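Local coordinates for putative drug/sodium antiporter (Escherichia coli, PDB 4Z3N), which probably exports the genotoxin colibactin across the cell membrane as a MATE-family antiporter, at residues M43-T48 and A187-A192; M350-A355 and L374-M379. One frame throughout, in Å; residues are numbered along the deposited sequence.

Contact 1 of 2, residues M43-T48 and A187-A192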
ATOM      1  N   MET A  43      11.080  -0.673   1.152  1.00 40.92           N
ATOM      2  CA  MET A  43      10.179   0.286   0.539  1.00 38.05           C
ATOM      3  C   MET A  43      10.975   1.396  -0.123  1.00 36.07           C
ATOM      4  O   MET A  43      10.578   1.904  -1.148  1.00 40.60           O
ATOM      5  CB  MET A  43       9.201   0.844   1.567  1.00 33.12           C
ATOM      6  CG  MET A  43       8.099  -0.133   1.944  1.00 36.89           C
ATOM      7  SD  MET A  43       7.049   0.431   3.309  1.00 46.46           S
ATOM      8  CE  MET A  43       6.516  -1.134   3.996  1.00 36.76           C
ATOM      9  N   LEU A  44      12.117   1.750   0.442  1.00 37.51           N
ATOM     10  CA  LEU A  44      12.949   2.753  -0.197  1.00 40.44           C
ATOM     11  C   LEU A  44      13.500   2.238  -1.534  1.00 42.76           C
ATOM     12  O   LEU A  44      13.561   3.006  -2.496  1.00 45.35           O
ATOM     13  CB  LEU A  44      14.089   3.195   0.720  1.00 36.14           C
ATOM     14  CG  LEU A  44      13.743   4.080   1.924  1.00 43.72           C
ATOM     15  CD1 LEU A  44      15.009   4.569   2.625  1.00 47.47           C
ATOM     16  CD2 LEU A  44      12.871   5.252   1.522  1.00 47.56           C
ATOM     17  N   THR A  45      13.884   0.956  -1.605  1.00 37.60           N
ATOM     18  CA  THR A  45      14.379   0.384  -2.863  1.00 39.91           C
ATOM     19  C   THR A  45      13.411   0.657  -4.012  1.00 47.59           C
ATOM     20  O   THR A  45      13.832   0.960  -5.132  1.00 51.87           O
ATOM     21  CB  THR A  45      14.594  -1.164  -2.823  1.00 41.52           C
ATOM     22  OG1 THR A  45      13.329  -1.835  -2.821  1.00 41.90           O
ATOM     23  CG2 THR A  45      15.436  -1.615  -1.651  1.00 36.27           C
ATOM     24  N   GLN A  46      12.117   0.525  -3.730  1.00 47.96           N
ATOM     25  CA  GLN A  46      11.086   0.713  -4.740  1.00 47.78           C
ATOM     26  C   GLN A  46      11.195   2.069  -5.413  1.00 46.74           C
ATOM     27  O   GLN A  46      10.948   2.182  -6.611  1.00 53.22           O
ATOM     28  CB  GLN A  46       9.697   0.540  -4.129  1.00 42.04           C
ATOM     29  CG  GLN A  46       9.280  -0.909  -4.018  1.00 51.14           C
ATOM     30  CD  GLN A  46       8.166  -1.119  -3.002  1.00 60.84           C
ATOM     31  OE1 GLN A  46       7.665  -0.160  -2.395  1.00 53.48           O
ATOM     32  NE2 GLN A  46       7.779  -2.379  -2.804  1.00 58.72           N
ATOM     33  N   VAL A  47      11.581   3.088  -4.653  1.00 44.54           N
ATOM     34  CA  VAL A  47      11.678   4.437  -5.199  1.00 48.62           C
ATOM     35  C   VAL A  47      12.806   4.506  -6.215  1.00 50.02           C
ATOM     36  O   VAL A  47      12.655   5.122  -7.270  1.00 50.54           O
ATOM     37  CB  VAL A  47      11.900   5.511  -4.089  1.00 54.96           C
ATOM     38  CG1 VAL A  47      12.124   6.909  -4.687  1.00 55.14           C
ATOM     39  CG2 VAL A  47      10.719   5.530  -3.120  1.00 62.28           C
ATOM     40  N   THR A  48      13.923   3.848  -5.905  1.00 49.07           N
ATOM     41  CA  THR A  48      15.099   3.887  -6.771  1.00 50.62           C
ATOM     42  C   THR A  48      14.795   3.508  -8.223  1.00 48.84           C
ATOM     43  O   THR A  48      15.477   3.975  -9.129  1.00 48.84           O
ATOM     44  CB  THR A  48      16.210   2.958  -6.263  1.00 44.31           C
ATOM     45  OG1 THR A  48      15.808   1.597  -6.437  1.00 48.83           O
ATOM     46  CG2 THR A  48      16.494   3.207  -4.796  1.00 46.63           C
ATOM     47  N   ALA A 187      15.920  -9.478  -0.881  1.00 39.41           N
ATOM     48  CA  ALA A 187      15.267  -9.586  -2.183  1.00 36.60           C
ATOM     49  C   ALA A 187      15.087  -8.207  -2.799  1.00 42.40           C
ATOM     50  O   ALA A 187      15.379  -7.995  -3.978  1.00 46.04           O
ATOM     51  CB  ALA A 187      13.930 -10.281  -2.062  1.00 36.10           C
ATOM     52  N   SER A 188      14.596  -7.270  -1.998  1.00 41.23           N
ATOM     53  CA  SER A 188      14.362  -5.915  -2.476  1.00 40.08           C
ATOM     54  C   SER A 188      15.644  -5.265  -3.021  1.00 43.08           C
ATOM     55  O   SER A 188      15.649  -4.671  -4.101  1.00 41.07           O
ATOM     56  CB  SER A 188      13.768  -5.055  -1.353  1.00 36.47           C
ATOM     57  OG  SER A 188      12.360  -5.202  -1.296  1.00 40.48           O
ATOM     58  N   LEU A 189      16.726  -5.385  -2.262  1.00 44.34           N
ATOM     59  CA  LEU A 189      17.999  -4.788  -2.632  1.00 40.80           C
ATOM     60  C   LEU A 189      18.521  -5.385  -3.938  1.00 45.24           C
ATOM     61  O   LEU A 189      18.987  -4.651  -4.821  1.00 47.53           O
ATOM     62  CB  LEU A 189      19.017  -4.979  -1.508  1.00 36.98           C
ATOM     63  CG  LEU A 189      18.836  -4.052  -0.310  1.00 39.61           C
ATOM     64  CD1 LEU A 189      19.731  -4.445   0.864  1.00 32.47           C
ATOM     65  CD2 LEU A 189      19.082  -2.609  -0.736  1.00 33.45           C
ATOM     66  N   LEU A 190      18.444  -6.713  -4.055  1.00 40.72           N
ATOM     67  CA  LEU A 190      18.887  -7.404  -5.257  1.00 38.85           C
ATOM     68  C   LEU A 190      18.093  -6.932  -6.455  1.00 41.57           C
ATOM     69  O   LEU A 190      18.634  -6.780  -7.544  1.00 51.03           O
ATOM     70  CB  LEU A 190      18.760  -8.912  -5.099  1.00 38.36           C
ATOM     71  CG  LEU A 190      19.011  -9.758  -6.342  1.00 36.72           C
ATOM     72  CD1 LEU A 190      20.385  -9.482  -6.921  1.00 37.21           C
ATOM     73  CD2 LEU A 190      18.876 -11.217  -5.978  1.00 39.93           C
ATOM     74  N   GLY A 191      16.810  -6.676  -6.250  1.00 42.54           N
ATOM     75  CA  GLY A 191      15.963  -6.178  -7.318  1.00 43.24           C
ATOM     76  C   GLY A 191      16.384  -4.805  -7.804  1.00 44.74           C
ATOM     77  O   GLY A 191      16.347  -4.523  -8.999  1.00 49.42           O
ATOM     78  N   ALA A 192      16.789  -3.951  -6.869  1.00 45.52           N
ATOM     79  CA  ALA A 192      17.151  -2.573  -7.176  1.00 41.39           C
ATOM     80  C   ALA A 192      18.505  -2.480  -7.871  1.00 41.27           C
ATOM     81  O   ALA A 192      18.700  -1.613  -8.720  1.00 40.32           O
ATOM     82  CB  ALA A 192      17.147  -1.733  -5.909  1.00 36.06           C
TER
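With chi1 at 73° in T45 and a similar value in T48, each threonine hydroxyl is flanked by both N and C of its own residue, and the methyl lies beside N. The hydroxyls therefore turn back on their own helix: OG1 of T48 donates to T45 O in the plane of that carbonyl, and OG1 of T45 hydrogen-bonds to G42 O. Across the interface S188 OG, anti to its carbonyl carbon (chi1 -85°), makes a weak hydrogen bond to I184 O. With these hydroxyls engaged within their own helices, what meets between the two segments is mainly carbon, with the flanks of two threonine hydroxyls. T45 carries most of the contact. Its OG1 rests 3.6 Å from S188 CB, whereas S188 OG lies 3.8 Å from T45 OG1. T45 CB stands 4.0 Å from A192 CB, and one turn on, T48 OG1 is 3.6 Å from the same A192 CB. On the flank, L189 starts away from the neighbour but brings its CD2 branch to 3.9 Å from T45 CG2, the two side chains crossing at about a right angle. T45 CA lies 5.9 Å from A192 CA, while A187 and L190 touch Y227 and F228 of helix 209-232. Running nearly parallel at 11° and 8.9 Å between axes, the segments illustrate an interface of two membrane helices lined by threonine, serine and alanine, here joining the first and fifth predicted membrane spans within the N-terminal of the two MatE family regions.

Contact 2 of 2, residues M350-A355 and L374-M379. With OLC ((2R)-2,3-dihydroxypropyl (9Z)-octadec-9-enoate), chain B; OLC ((2R)-2,3-dihydroxypropyl (9Z)-octadec-9-enoate), chain D; OLC ((2R)-2,3-dihydroxypropyl (9Z)-octadec-9-enoate), chain C.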
ATOM      1  N   MET A 350       8.071  18.626   9.946  1.00 30.46           N
ATOM      2  CA  MET A 350       9.075  19.004   8.945  1.00 29.74           C
ATOM      3  C   MET A 350       8.405  19.535   7.683  1.00 28.33           C
ATOM      4  O   MET A 350       8.787  20.574   7.172  1.00 27.96           O
ATOM      5  CB  MET A 350       9.974  17.831   8.581  1.00 28.46           C
ATOM      6  CG  MET A 350      10.922  17.399   9.681  1.00 30.40           C
ATOM      7  SD  MET A 350      12.068  16.172   9.045  1.00 37.05           S
ATOM      8  CE  MET A 350      12.680  15.435  10.563  1.00 43.96           C
ATOM      9  N   HIS A 351       7.391  18.826   7.195  1.00 26.98           N
ATOM     10  CA  HIS A 351       6.733  19.222   5.967  1.00 27.35           C
ATOM     11  C   HIS A 351       6.140  20.621   6.056  1.00 32.29           C
ATOM     12  O   HIS A 351       6.249  21.410   5.108  1.00 32.37           O
ATOM     13  CB  HIS A 351       5.624  18.251   5.580  1.00 25.12           C
ATOM     14  CG  HIS A 351       5.155  18.433   4.165  1.00 36.71           C
ATOM     15  ND1 HIS A 351       4.004  17.856   3.679  1.00 38.40           N
ATOM     16  CD2 HIS A 351       5.700  19.120   3.127  1.00 34.31           C
ATOM     17  CE1 HIS A 351       3.860  18.173   2.405  1.00 37.24           C
ATOM     18  NE2 HIS A 351       4.876  18.935   2.044  1.00 35.34           N
ATOM     19  N   ILE A 352       5.503  20.909   7.188  1.00 28.99           N
ATOM     20  CA  ILE A 352       4.760  22.142   7.365  1.00 28.35           C
ATOM     21  C   ILE A 352       5.690  23.350   7.351  1.00 30.36           C
ATOM     22  O   ILE A 352       5.436  24.356   6.685  1.00 38.38           O
ATOM     23  CB  ILE A 352       3.949  22.126   8.679  1.00 27.17           C
ATOM     24  CG1 ILE A 352       2.828  21.091   8.586  1.00 30.44           C
ATOM     25  CG2 ILE A 352       3.373  23.503   8.965  1.00 26.63           C
ATOM     26  CD1 ILE A 352       1.788  21.144   9.713  1.00 31.11           C
ATOM     27  N   VAL A 353       6.777  23.241   8.088  1.00 28.54           N
ATOM     28  CA  VAL A 353       7.719  24.325   8.180  1.00 28.70           C
ATOM     29  C   VAL A 353       8.541  24.459   6.892  1.00 28.89           C
ATOM     30  O   VAL A 353       8.989  25.541   6.559  1.00 29.74           O
ATOM     31  CB  VAL A 353       8.650  24.128   9.393  1.00 24.01           C
ATOM     32  CG1 VAL A 353       7.853  24.262  10.667  1.00 20.83           C
ATOM     33  CG2 VAL A 353       9.351  22.782   9.305  1.00 22.19           C
ATOM     34  N   LEU A 354       8.745  23.354   6.184  1.00 29.32           N
ATOM     35  CA  LEU A 354       9.554  23.353   4.971  1.00 30.01           C
ATOM     36  C   LEU A 354       8.775  23.916   3.771  1.00 36.81           C
ATOM     37  O   LEU A 354       9.362  24.509   2.857  1.00 34.19           O
ATOM     38  CB  LEU A 354      10.040  21.935   4.651  1.00 29.42           C
ATOM     39  CG  LEU A 354      11.415  21.516   5.166  1.00 31.66           C
ATOM     40  CD1 LEU A 354      11.648  20.035   4.888  1.00 29.87           C
ATOM     41  CD2 LEU A 354      12.526  22.370   4.545  1.00 26.07           C
ATOM     42  N   ALA A 355       7.452  23.735   3.800  1.00 33.24           N
ATOM     43  CA  ALA A 355       6.583  23.994   2.653  1.00 33.79           C
ATOM     44  C   ALA A 355       6.730  25.403   2.047  1.00 37.05           C
ATOM     45  O   ALA A 355       6.847  25.535   0.825  1.00 35.21           O
ATOM     46  CB  ALA A 355       5.131  23.735   3.044  1.00 31.81           C
ATOM     47  N   LEU A 374      -1.019  26.099   2.049  1.00 36.23           N
ATOM     48  CA  LEU A 374      -2.231  26.172   2.881  1.00 39.19           C
ATOM     49  C   LEU A 374      -2.800  24.776   3.195  1.00 36.01           C
ATOM     50  O   LEU A 374      -3.323  24.546   4.285  1.00 33.56           O
ATOM     51  CB  LEU A 374      -3.299  27.051   2.203  1.00 29.57           C
ATOM     52  CG  LEU A 374      -4.596  27.213   2.995  1.00 30.88           C
ATOM     53  CD1 LEU A 374      -4.379  27.901   4.312  1.00 26.78           C
ATOM     54  CD2 LEU A 374      -5.653  27.951   2.184  1.00 31.81           C
ATOM     55  N   GLN A 375      -2.682  23.865   2.228  1.00 33.78           N
ATOM     56  CA  GLN A 375      -3.144  22.485   2.352  1.00 32.54           C
ATOM     57  C   GLN A 375      -2.321  21.752   3.407  1.00 38.62           C
ATOM     58  O   GLN A 375      -2.856  21.096   4.323  1.00 30.30           O
ATOM     59  CB  GLN A 375      -3.033  21.757   1.006  1.00 29.72           C
ATOM     60  CG  GLN A 375      -3.461  20.312   1.048  1.00 30.55           C
ATOM     61  CD  GLN A 375      -3.141  19.524  -0.211  1.00 34.87           C
ATOM     62  OE1 GLN A 375      -3.994  19.357  -1.084  1.00 39.58           O
ATOM     63  NE2 GLN A 375      -1.921  18.996  -0.290  1.00 34.70           N
ATOM     64  N   THR A 376      -1.003  21.879   3.267  1.00 36.71           N
ATOM     65  CA  THR A 376      -0.081  21.262   4.191  1.00 34.25           C
ATOM     66  C   THR A 376      -0.287  21.813   5.598  1.00 37.34           C
ATOM     67  O   THR A 376      -0.352  21.051   6.570  1.00 34.41           O
ATOM     68  CB  THR A 376       1.365  21.474   3.752  1.00 36.20           C
ATOM     69  OG1 THR A 376       1.570  20.863   2.466  1.00 38.82           O
ATOM     70  CG2 THR A 376       2.335  20.865   4.786  1.00 32.50           C
ATOM     71  N   ARG A 377      -0.413  23.131   5.706  1.00 35.57           N
ATOM     72  CA  ARG A 377      -0.555  23.753   7.015  1.00 33.10           C
ATOM     73  C   ARG A 377      -1.803  23.267   7.730  1.00 35.61           C
ATOM     74  O   ARG A 377      -1.808  23.074   8.958  1.00 30.92           O
ATOM     75  CB  ARG A 377      -0.601  25.269   6.893  1.00 40.43           C
ATOM     76  CG  ARG A 377       0.712  25.914   6.496  1.00 39.82           C
ATOM     77  CD  ARG A 377       0.761  27.292   7.074  1.00 37.37           C
ATOM     78  NE  ARG A 377       2.057  27.924   6.897  1.00 43.53           N
ATOM     79  CZ  ARG A 377       2.239  29.065   6.246  1.00 40.02           C
ATOM     80  NH1 ARG A 377       1.197  29.691   5.706  1.00 39.62           N
ATOM     81  NH2 ARG A 377       3.459  29.575   6.143  1.00 30.38           N
ATOM     82  N   ILE A 378      -2.878  23.103   6.967  1.00 35.51           N
ATOM     83  CA  ILE A 378      -4.134  22.680   7.567  1.00 33.13           C
ATOM     84  C   ILE A 378      -4.172  21.173   7.825  1.00 31.74           C
ATOM     85  O   ILE A 378      -4.459  20.755   8.933  1.00 37.97           O
ATOM     86  CB  ILE A 378      -5.332  23.109   6.697  1.00 34.11           C
ATOM     87  CG1 ILE A 378      -5.393  24.647   6.641  1.00 34.31           C
ATOM     88  CG2 ILE A 378      -6.635  22.500   7.240  1.00 32.54           C
ATOM     89  CD1 ILE A 378      -6.639  25.223   5.994  1.00 31.47           C
ATOM     90  N   MET A 379      -3.836  20.371   6.819  1.00 33.30           N
ATOM     91  CA  MET A 379      -4.046  18.925   6.878  1.00 34.63           C
ATOM     92  C   MET A 379      -2.892  18.064   7.409  1.00 33.49           C
ATOM     93  O   MET A 379      -3.105  16.897   7.745  1.00 28.97           O
ATOM     94  CB  MET A 379      -4.402  18.410   5.476  1.00 33.40           C
ATOM     95  CG  MET A 379      -5.636  19.041   4.848  1.00 35.14           C
ATOM     96  SD  MET A 379      -5.924  18.455   3.162  1.00 35.11           S
ATOM     97  CE  MET A 379      -6.551  16.810   3.504  1.00 44.40           C
TER
HETATM   98  C18 OLC B 501      -3.962   5.722   3.418  1.00 31.73           C
HETATM   99  C10 OLC B 501      -4.684  14.170   5.746  1.00 35.79           C
HETATM  100  C9  OLC B 501      -3.864  14.089   4.679  1.00 46.91           C
HETATM  101  C17 OLC B 501      -3.818   7.199   3.726  1.00 34.66           C
HETATM  102  C11 OLC B 501      -5.961  13.355   5.816  1.00 43.43           C
HETATM  103  C8  OLC B 501      -3.159  15.342   4.184  1.00 47.11           C
HETATM  104  C24 OLC B 501     -11.683  13.432   1.519  1.00 47.34           C
HETATM  105  C16 OLC B 501      -5.164   7.749   4.140  1.00 36.84           C
HETATM  106  C12 OLC B 501      -6.162  12.487   4.580  1.00 49.80           C
HETATM  107  C7  OLC B 501      -2.212  15.046   3.034  1.00 44.03           C
HETATM  108  C15 OLC B 501      -5.035   9.206   4.566  1.00 39.07           C
HETATM  109  C13 OLC B 501      -6.660  11.102   4.998  1.00 45.87           C
HETATM  110  C6  OLC B 501      -2.977  14.860   1.738  1.00 43.76           C
HETATM  111  C14 OLC B 501      -6.227  10.001   4.047  1.00 45.13           C
HETATM  112  C5  OLC B 501      -4.002  15.960   1.554  1.00 37.86           C
HETATM  113  C4  OLC B 501      -5.078  15.501   0.580  1.00 41.27           C
HETATM  114  C3  OLC B 501      -5.589  14.127   0.964  1.00 49.31           C
HETATM  115  C2  OLC B 501      -6.923  13.817   0.311  1.00 41.76           C
HETATM  116  C21 OLC B 501      -9.653  12.291   2.410  1.00 48.14           C
HETATM  117  C1  OLC B 501      -7.712  12.843   1.175  1.00 53.05           C
HETATM  118  C22 OLC B 501     -11.158  12.197   2.229  1.00 51.99           C
HETATM  119  O19 OLC B 501      -7.153  12.017   1.884  1.00 60.14           O
HETATM  120  O25 OLC B 501     -12.638  13.045   0.553  1.00 43.36           O
HETATM  121  O23 OLC B 501     -11.475  11.054   1.458  1.00 53.79           O
HETATM  122  O20 OLC B 501      -9.103  12.974   1.296  1.00 52.09           O
HETATM  123  C9  OLC D 503      -0.083  24.664  12.279  1.00 36.60           C
HETATM  124  C8  OLC D 503      -0.356  25.972  11.568  1.00 43.39           C
HETATM  125  C7  OLC D 503       0.945  26.672  11.207  1.00 45.83           C
HETATM  126  C6  OLC D 503       0.683  27.965  10.450  1.00 45.75           C
HETATM  127  C5  OLC D 503       1.959  28.781  10.316  1.00 45.48           C
HETATM  128  C4  OLC D 503       1.605  30.178   9.822  1.00 55.69           C
HETATM  129  C3  OLC D 503       2.278  31.268  10.645  1.00 53.80           C
HETATM  130  C2  OLC D 503       1.872  32.654  10.164  1.00 49.70           C
HETATM  131  C1  OLC D 503       2.748  33.137   9.026  1.00 46.60           C
HETATM  132  C9  OLC C 502      -4.972  18.582  14.681  1.00 38.68           C
HETATM  133  C8  OLC C 502      -5.344  19.236  13.360  1.00 40.88           C
HETATM  134  C7  OLC C 502      -5.623  20.713  13.553  1.00 43.33           C
HETATM  135  C6  OLC C 502      -5.112  21.495  12.354  1.00 40.61           C
HETATM  136  C5  OLC C 502      -5.482  22.957  12.519  1.00 40.45           C
HETATM  137  C4  OLC C 502      -4.767  23.806  11.478  1.00 46.08           C
HETATM  138  C3  OLC C 502      -5.491  25.132  11.273  1.00 42.06           C
HETATM  139  C2  OLC C 502      -4.509  26.189  10.806  1.00 46.40           C
HETATM  140  C1  OLC C 502      -5.118  27.015   9.690  1.00 47.23           C
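T376 supplies the tight half of this interface. Its CG2 methyl, anti to the backbone N, sits over one face of the H351 imidazole as a CH-pi contact, 3.8 Å from the ring centroid and 17° off the normal. The ring reaches that spot because its CG is itself anti to the backbone N (chi1 -166°), and the two side chains cross at about a right angle. Beside the methyl, T376 OG1 comes to 3.5 Å from H351 CE1, although its hydrogen bond goes to A372 O of its own helix; H351 NE2 is hydrogen-bonded to Y359 OH. The same methyl also meets I352, with 3.8 Å from T376 CG2 to I352 CG1, and I352 CD1 continues to 3.8 Å from T376 O. Crossing at -150°, the two segments form an antiparallel helical hairpin of consecutive predicted membrane spans within the C-terminal MatE family region, and H351 also touches I302 and D299 of helix 286-322. Outward the fit loosens: I352 CG2 and R377 CG are 4.4 Å apart, and lipid takes over from protein. The R377 chain runs extended from CG to NE, laying one guanidinium face against monoolein, with C4 of the chain D molecule 3.7 Å above its plane. A second acyl chain, that of the chain C molecule, passes I378 O. On another side of the helix, M379 bends at chi3 and brings CE to 3.3 Å from C5 of the chain B monoolein.

From the N terminus, the chain first enters contact 1 on helix 28-56 and returns to it only on helix 181-204, so that pairing closes a long loop of 138 residues, most of them helical. Contact 2 opens much later, on helix 326-358, and closes after an 18-residue connection on helix 366-379. The two follow in series, neither nesting nor crossing. Contact 1 ties distant spans together inside the N-terminal half; contact 2 pairs sequence neighbours in the C-terminal half. Their centres lie 29 Å apart and their nearest atoms about 13 Å, so the two contacts do not touch and fall in separate MatE regions of the chain.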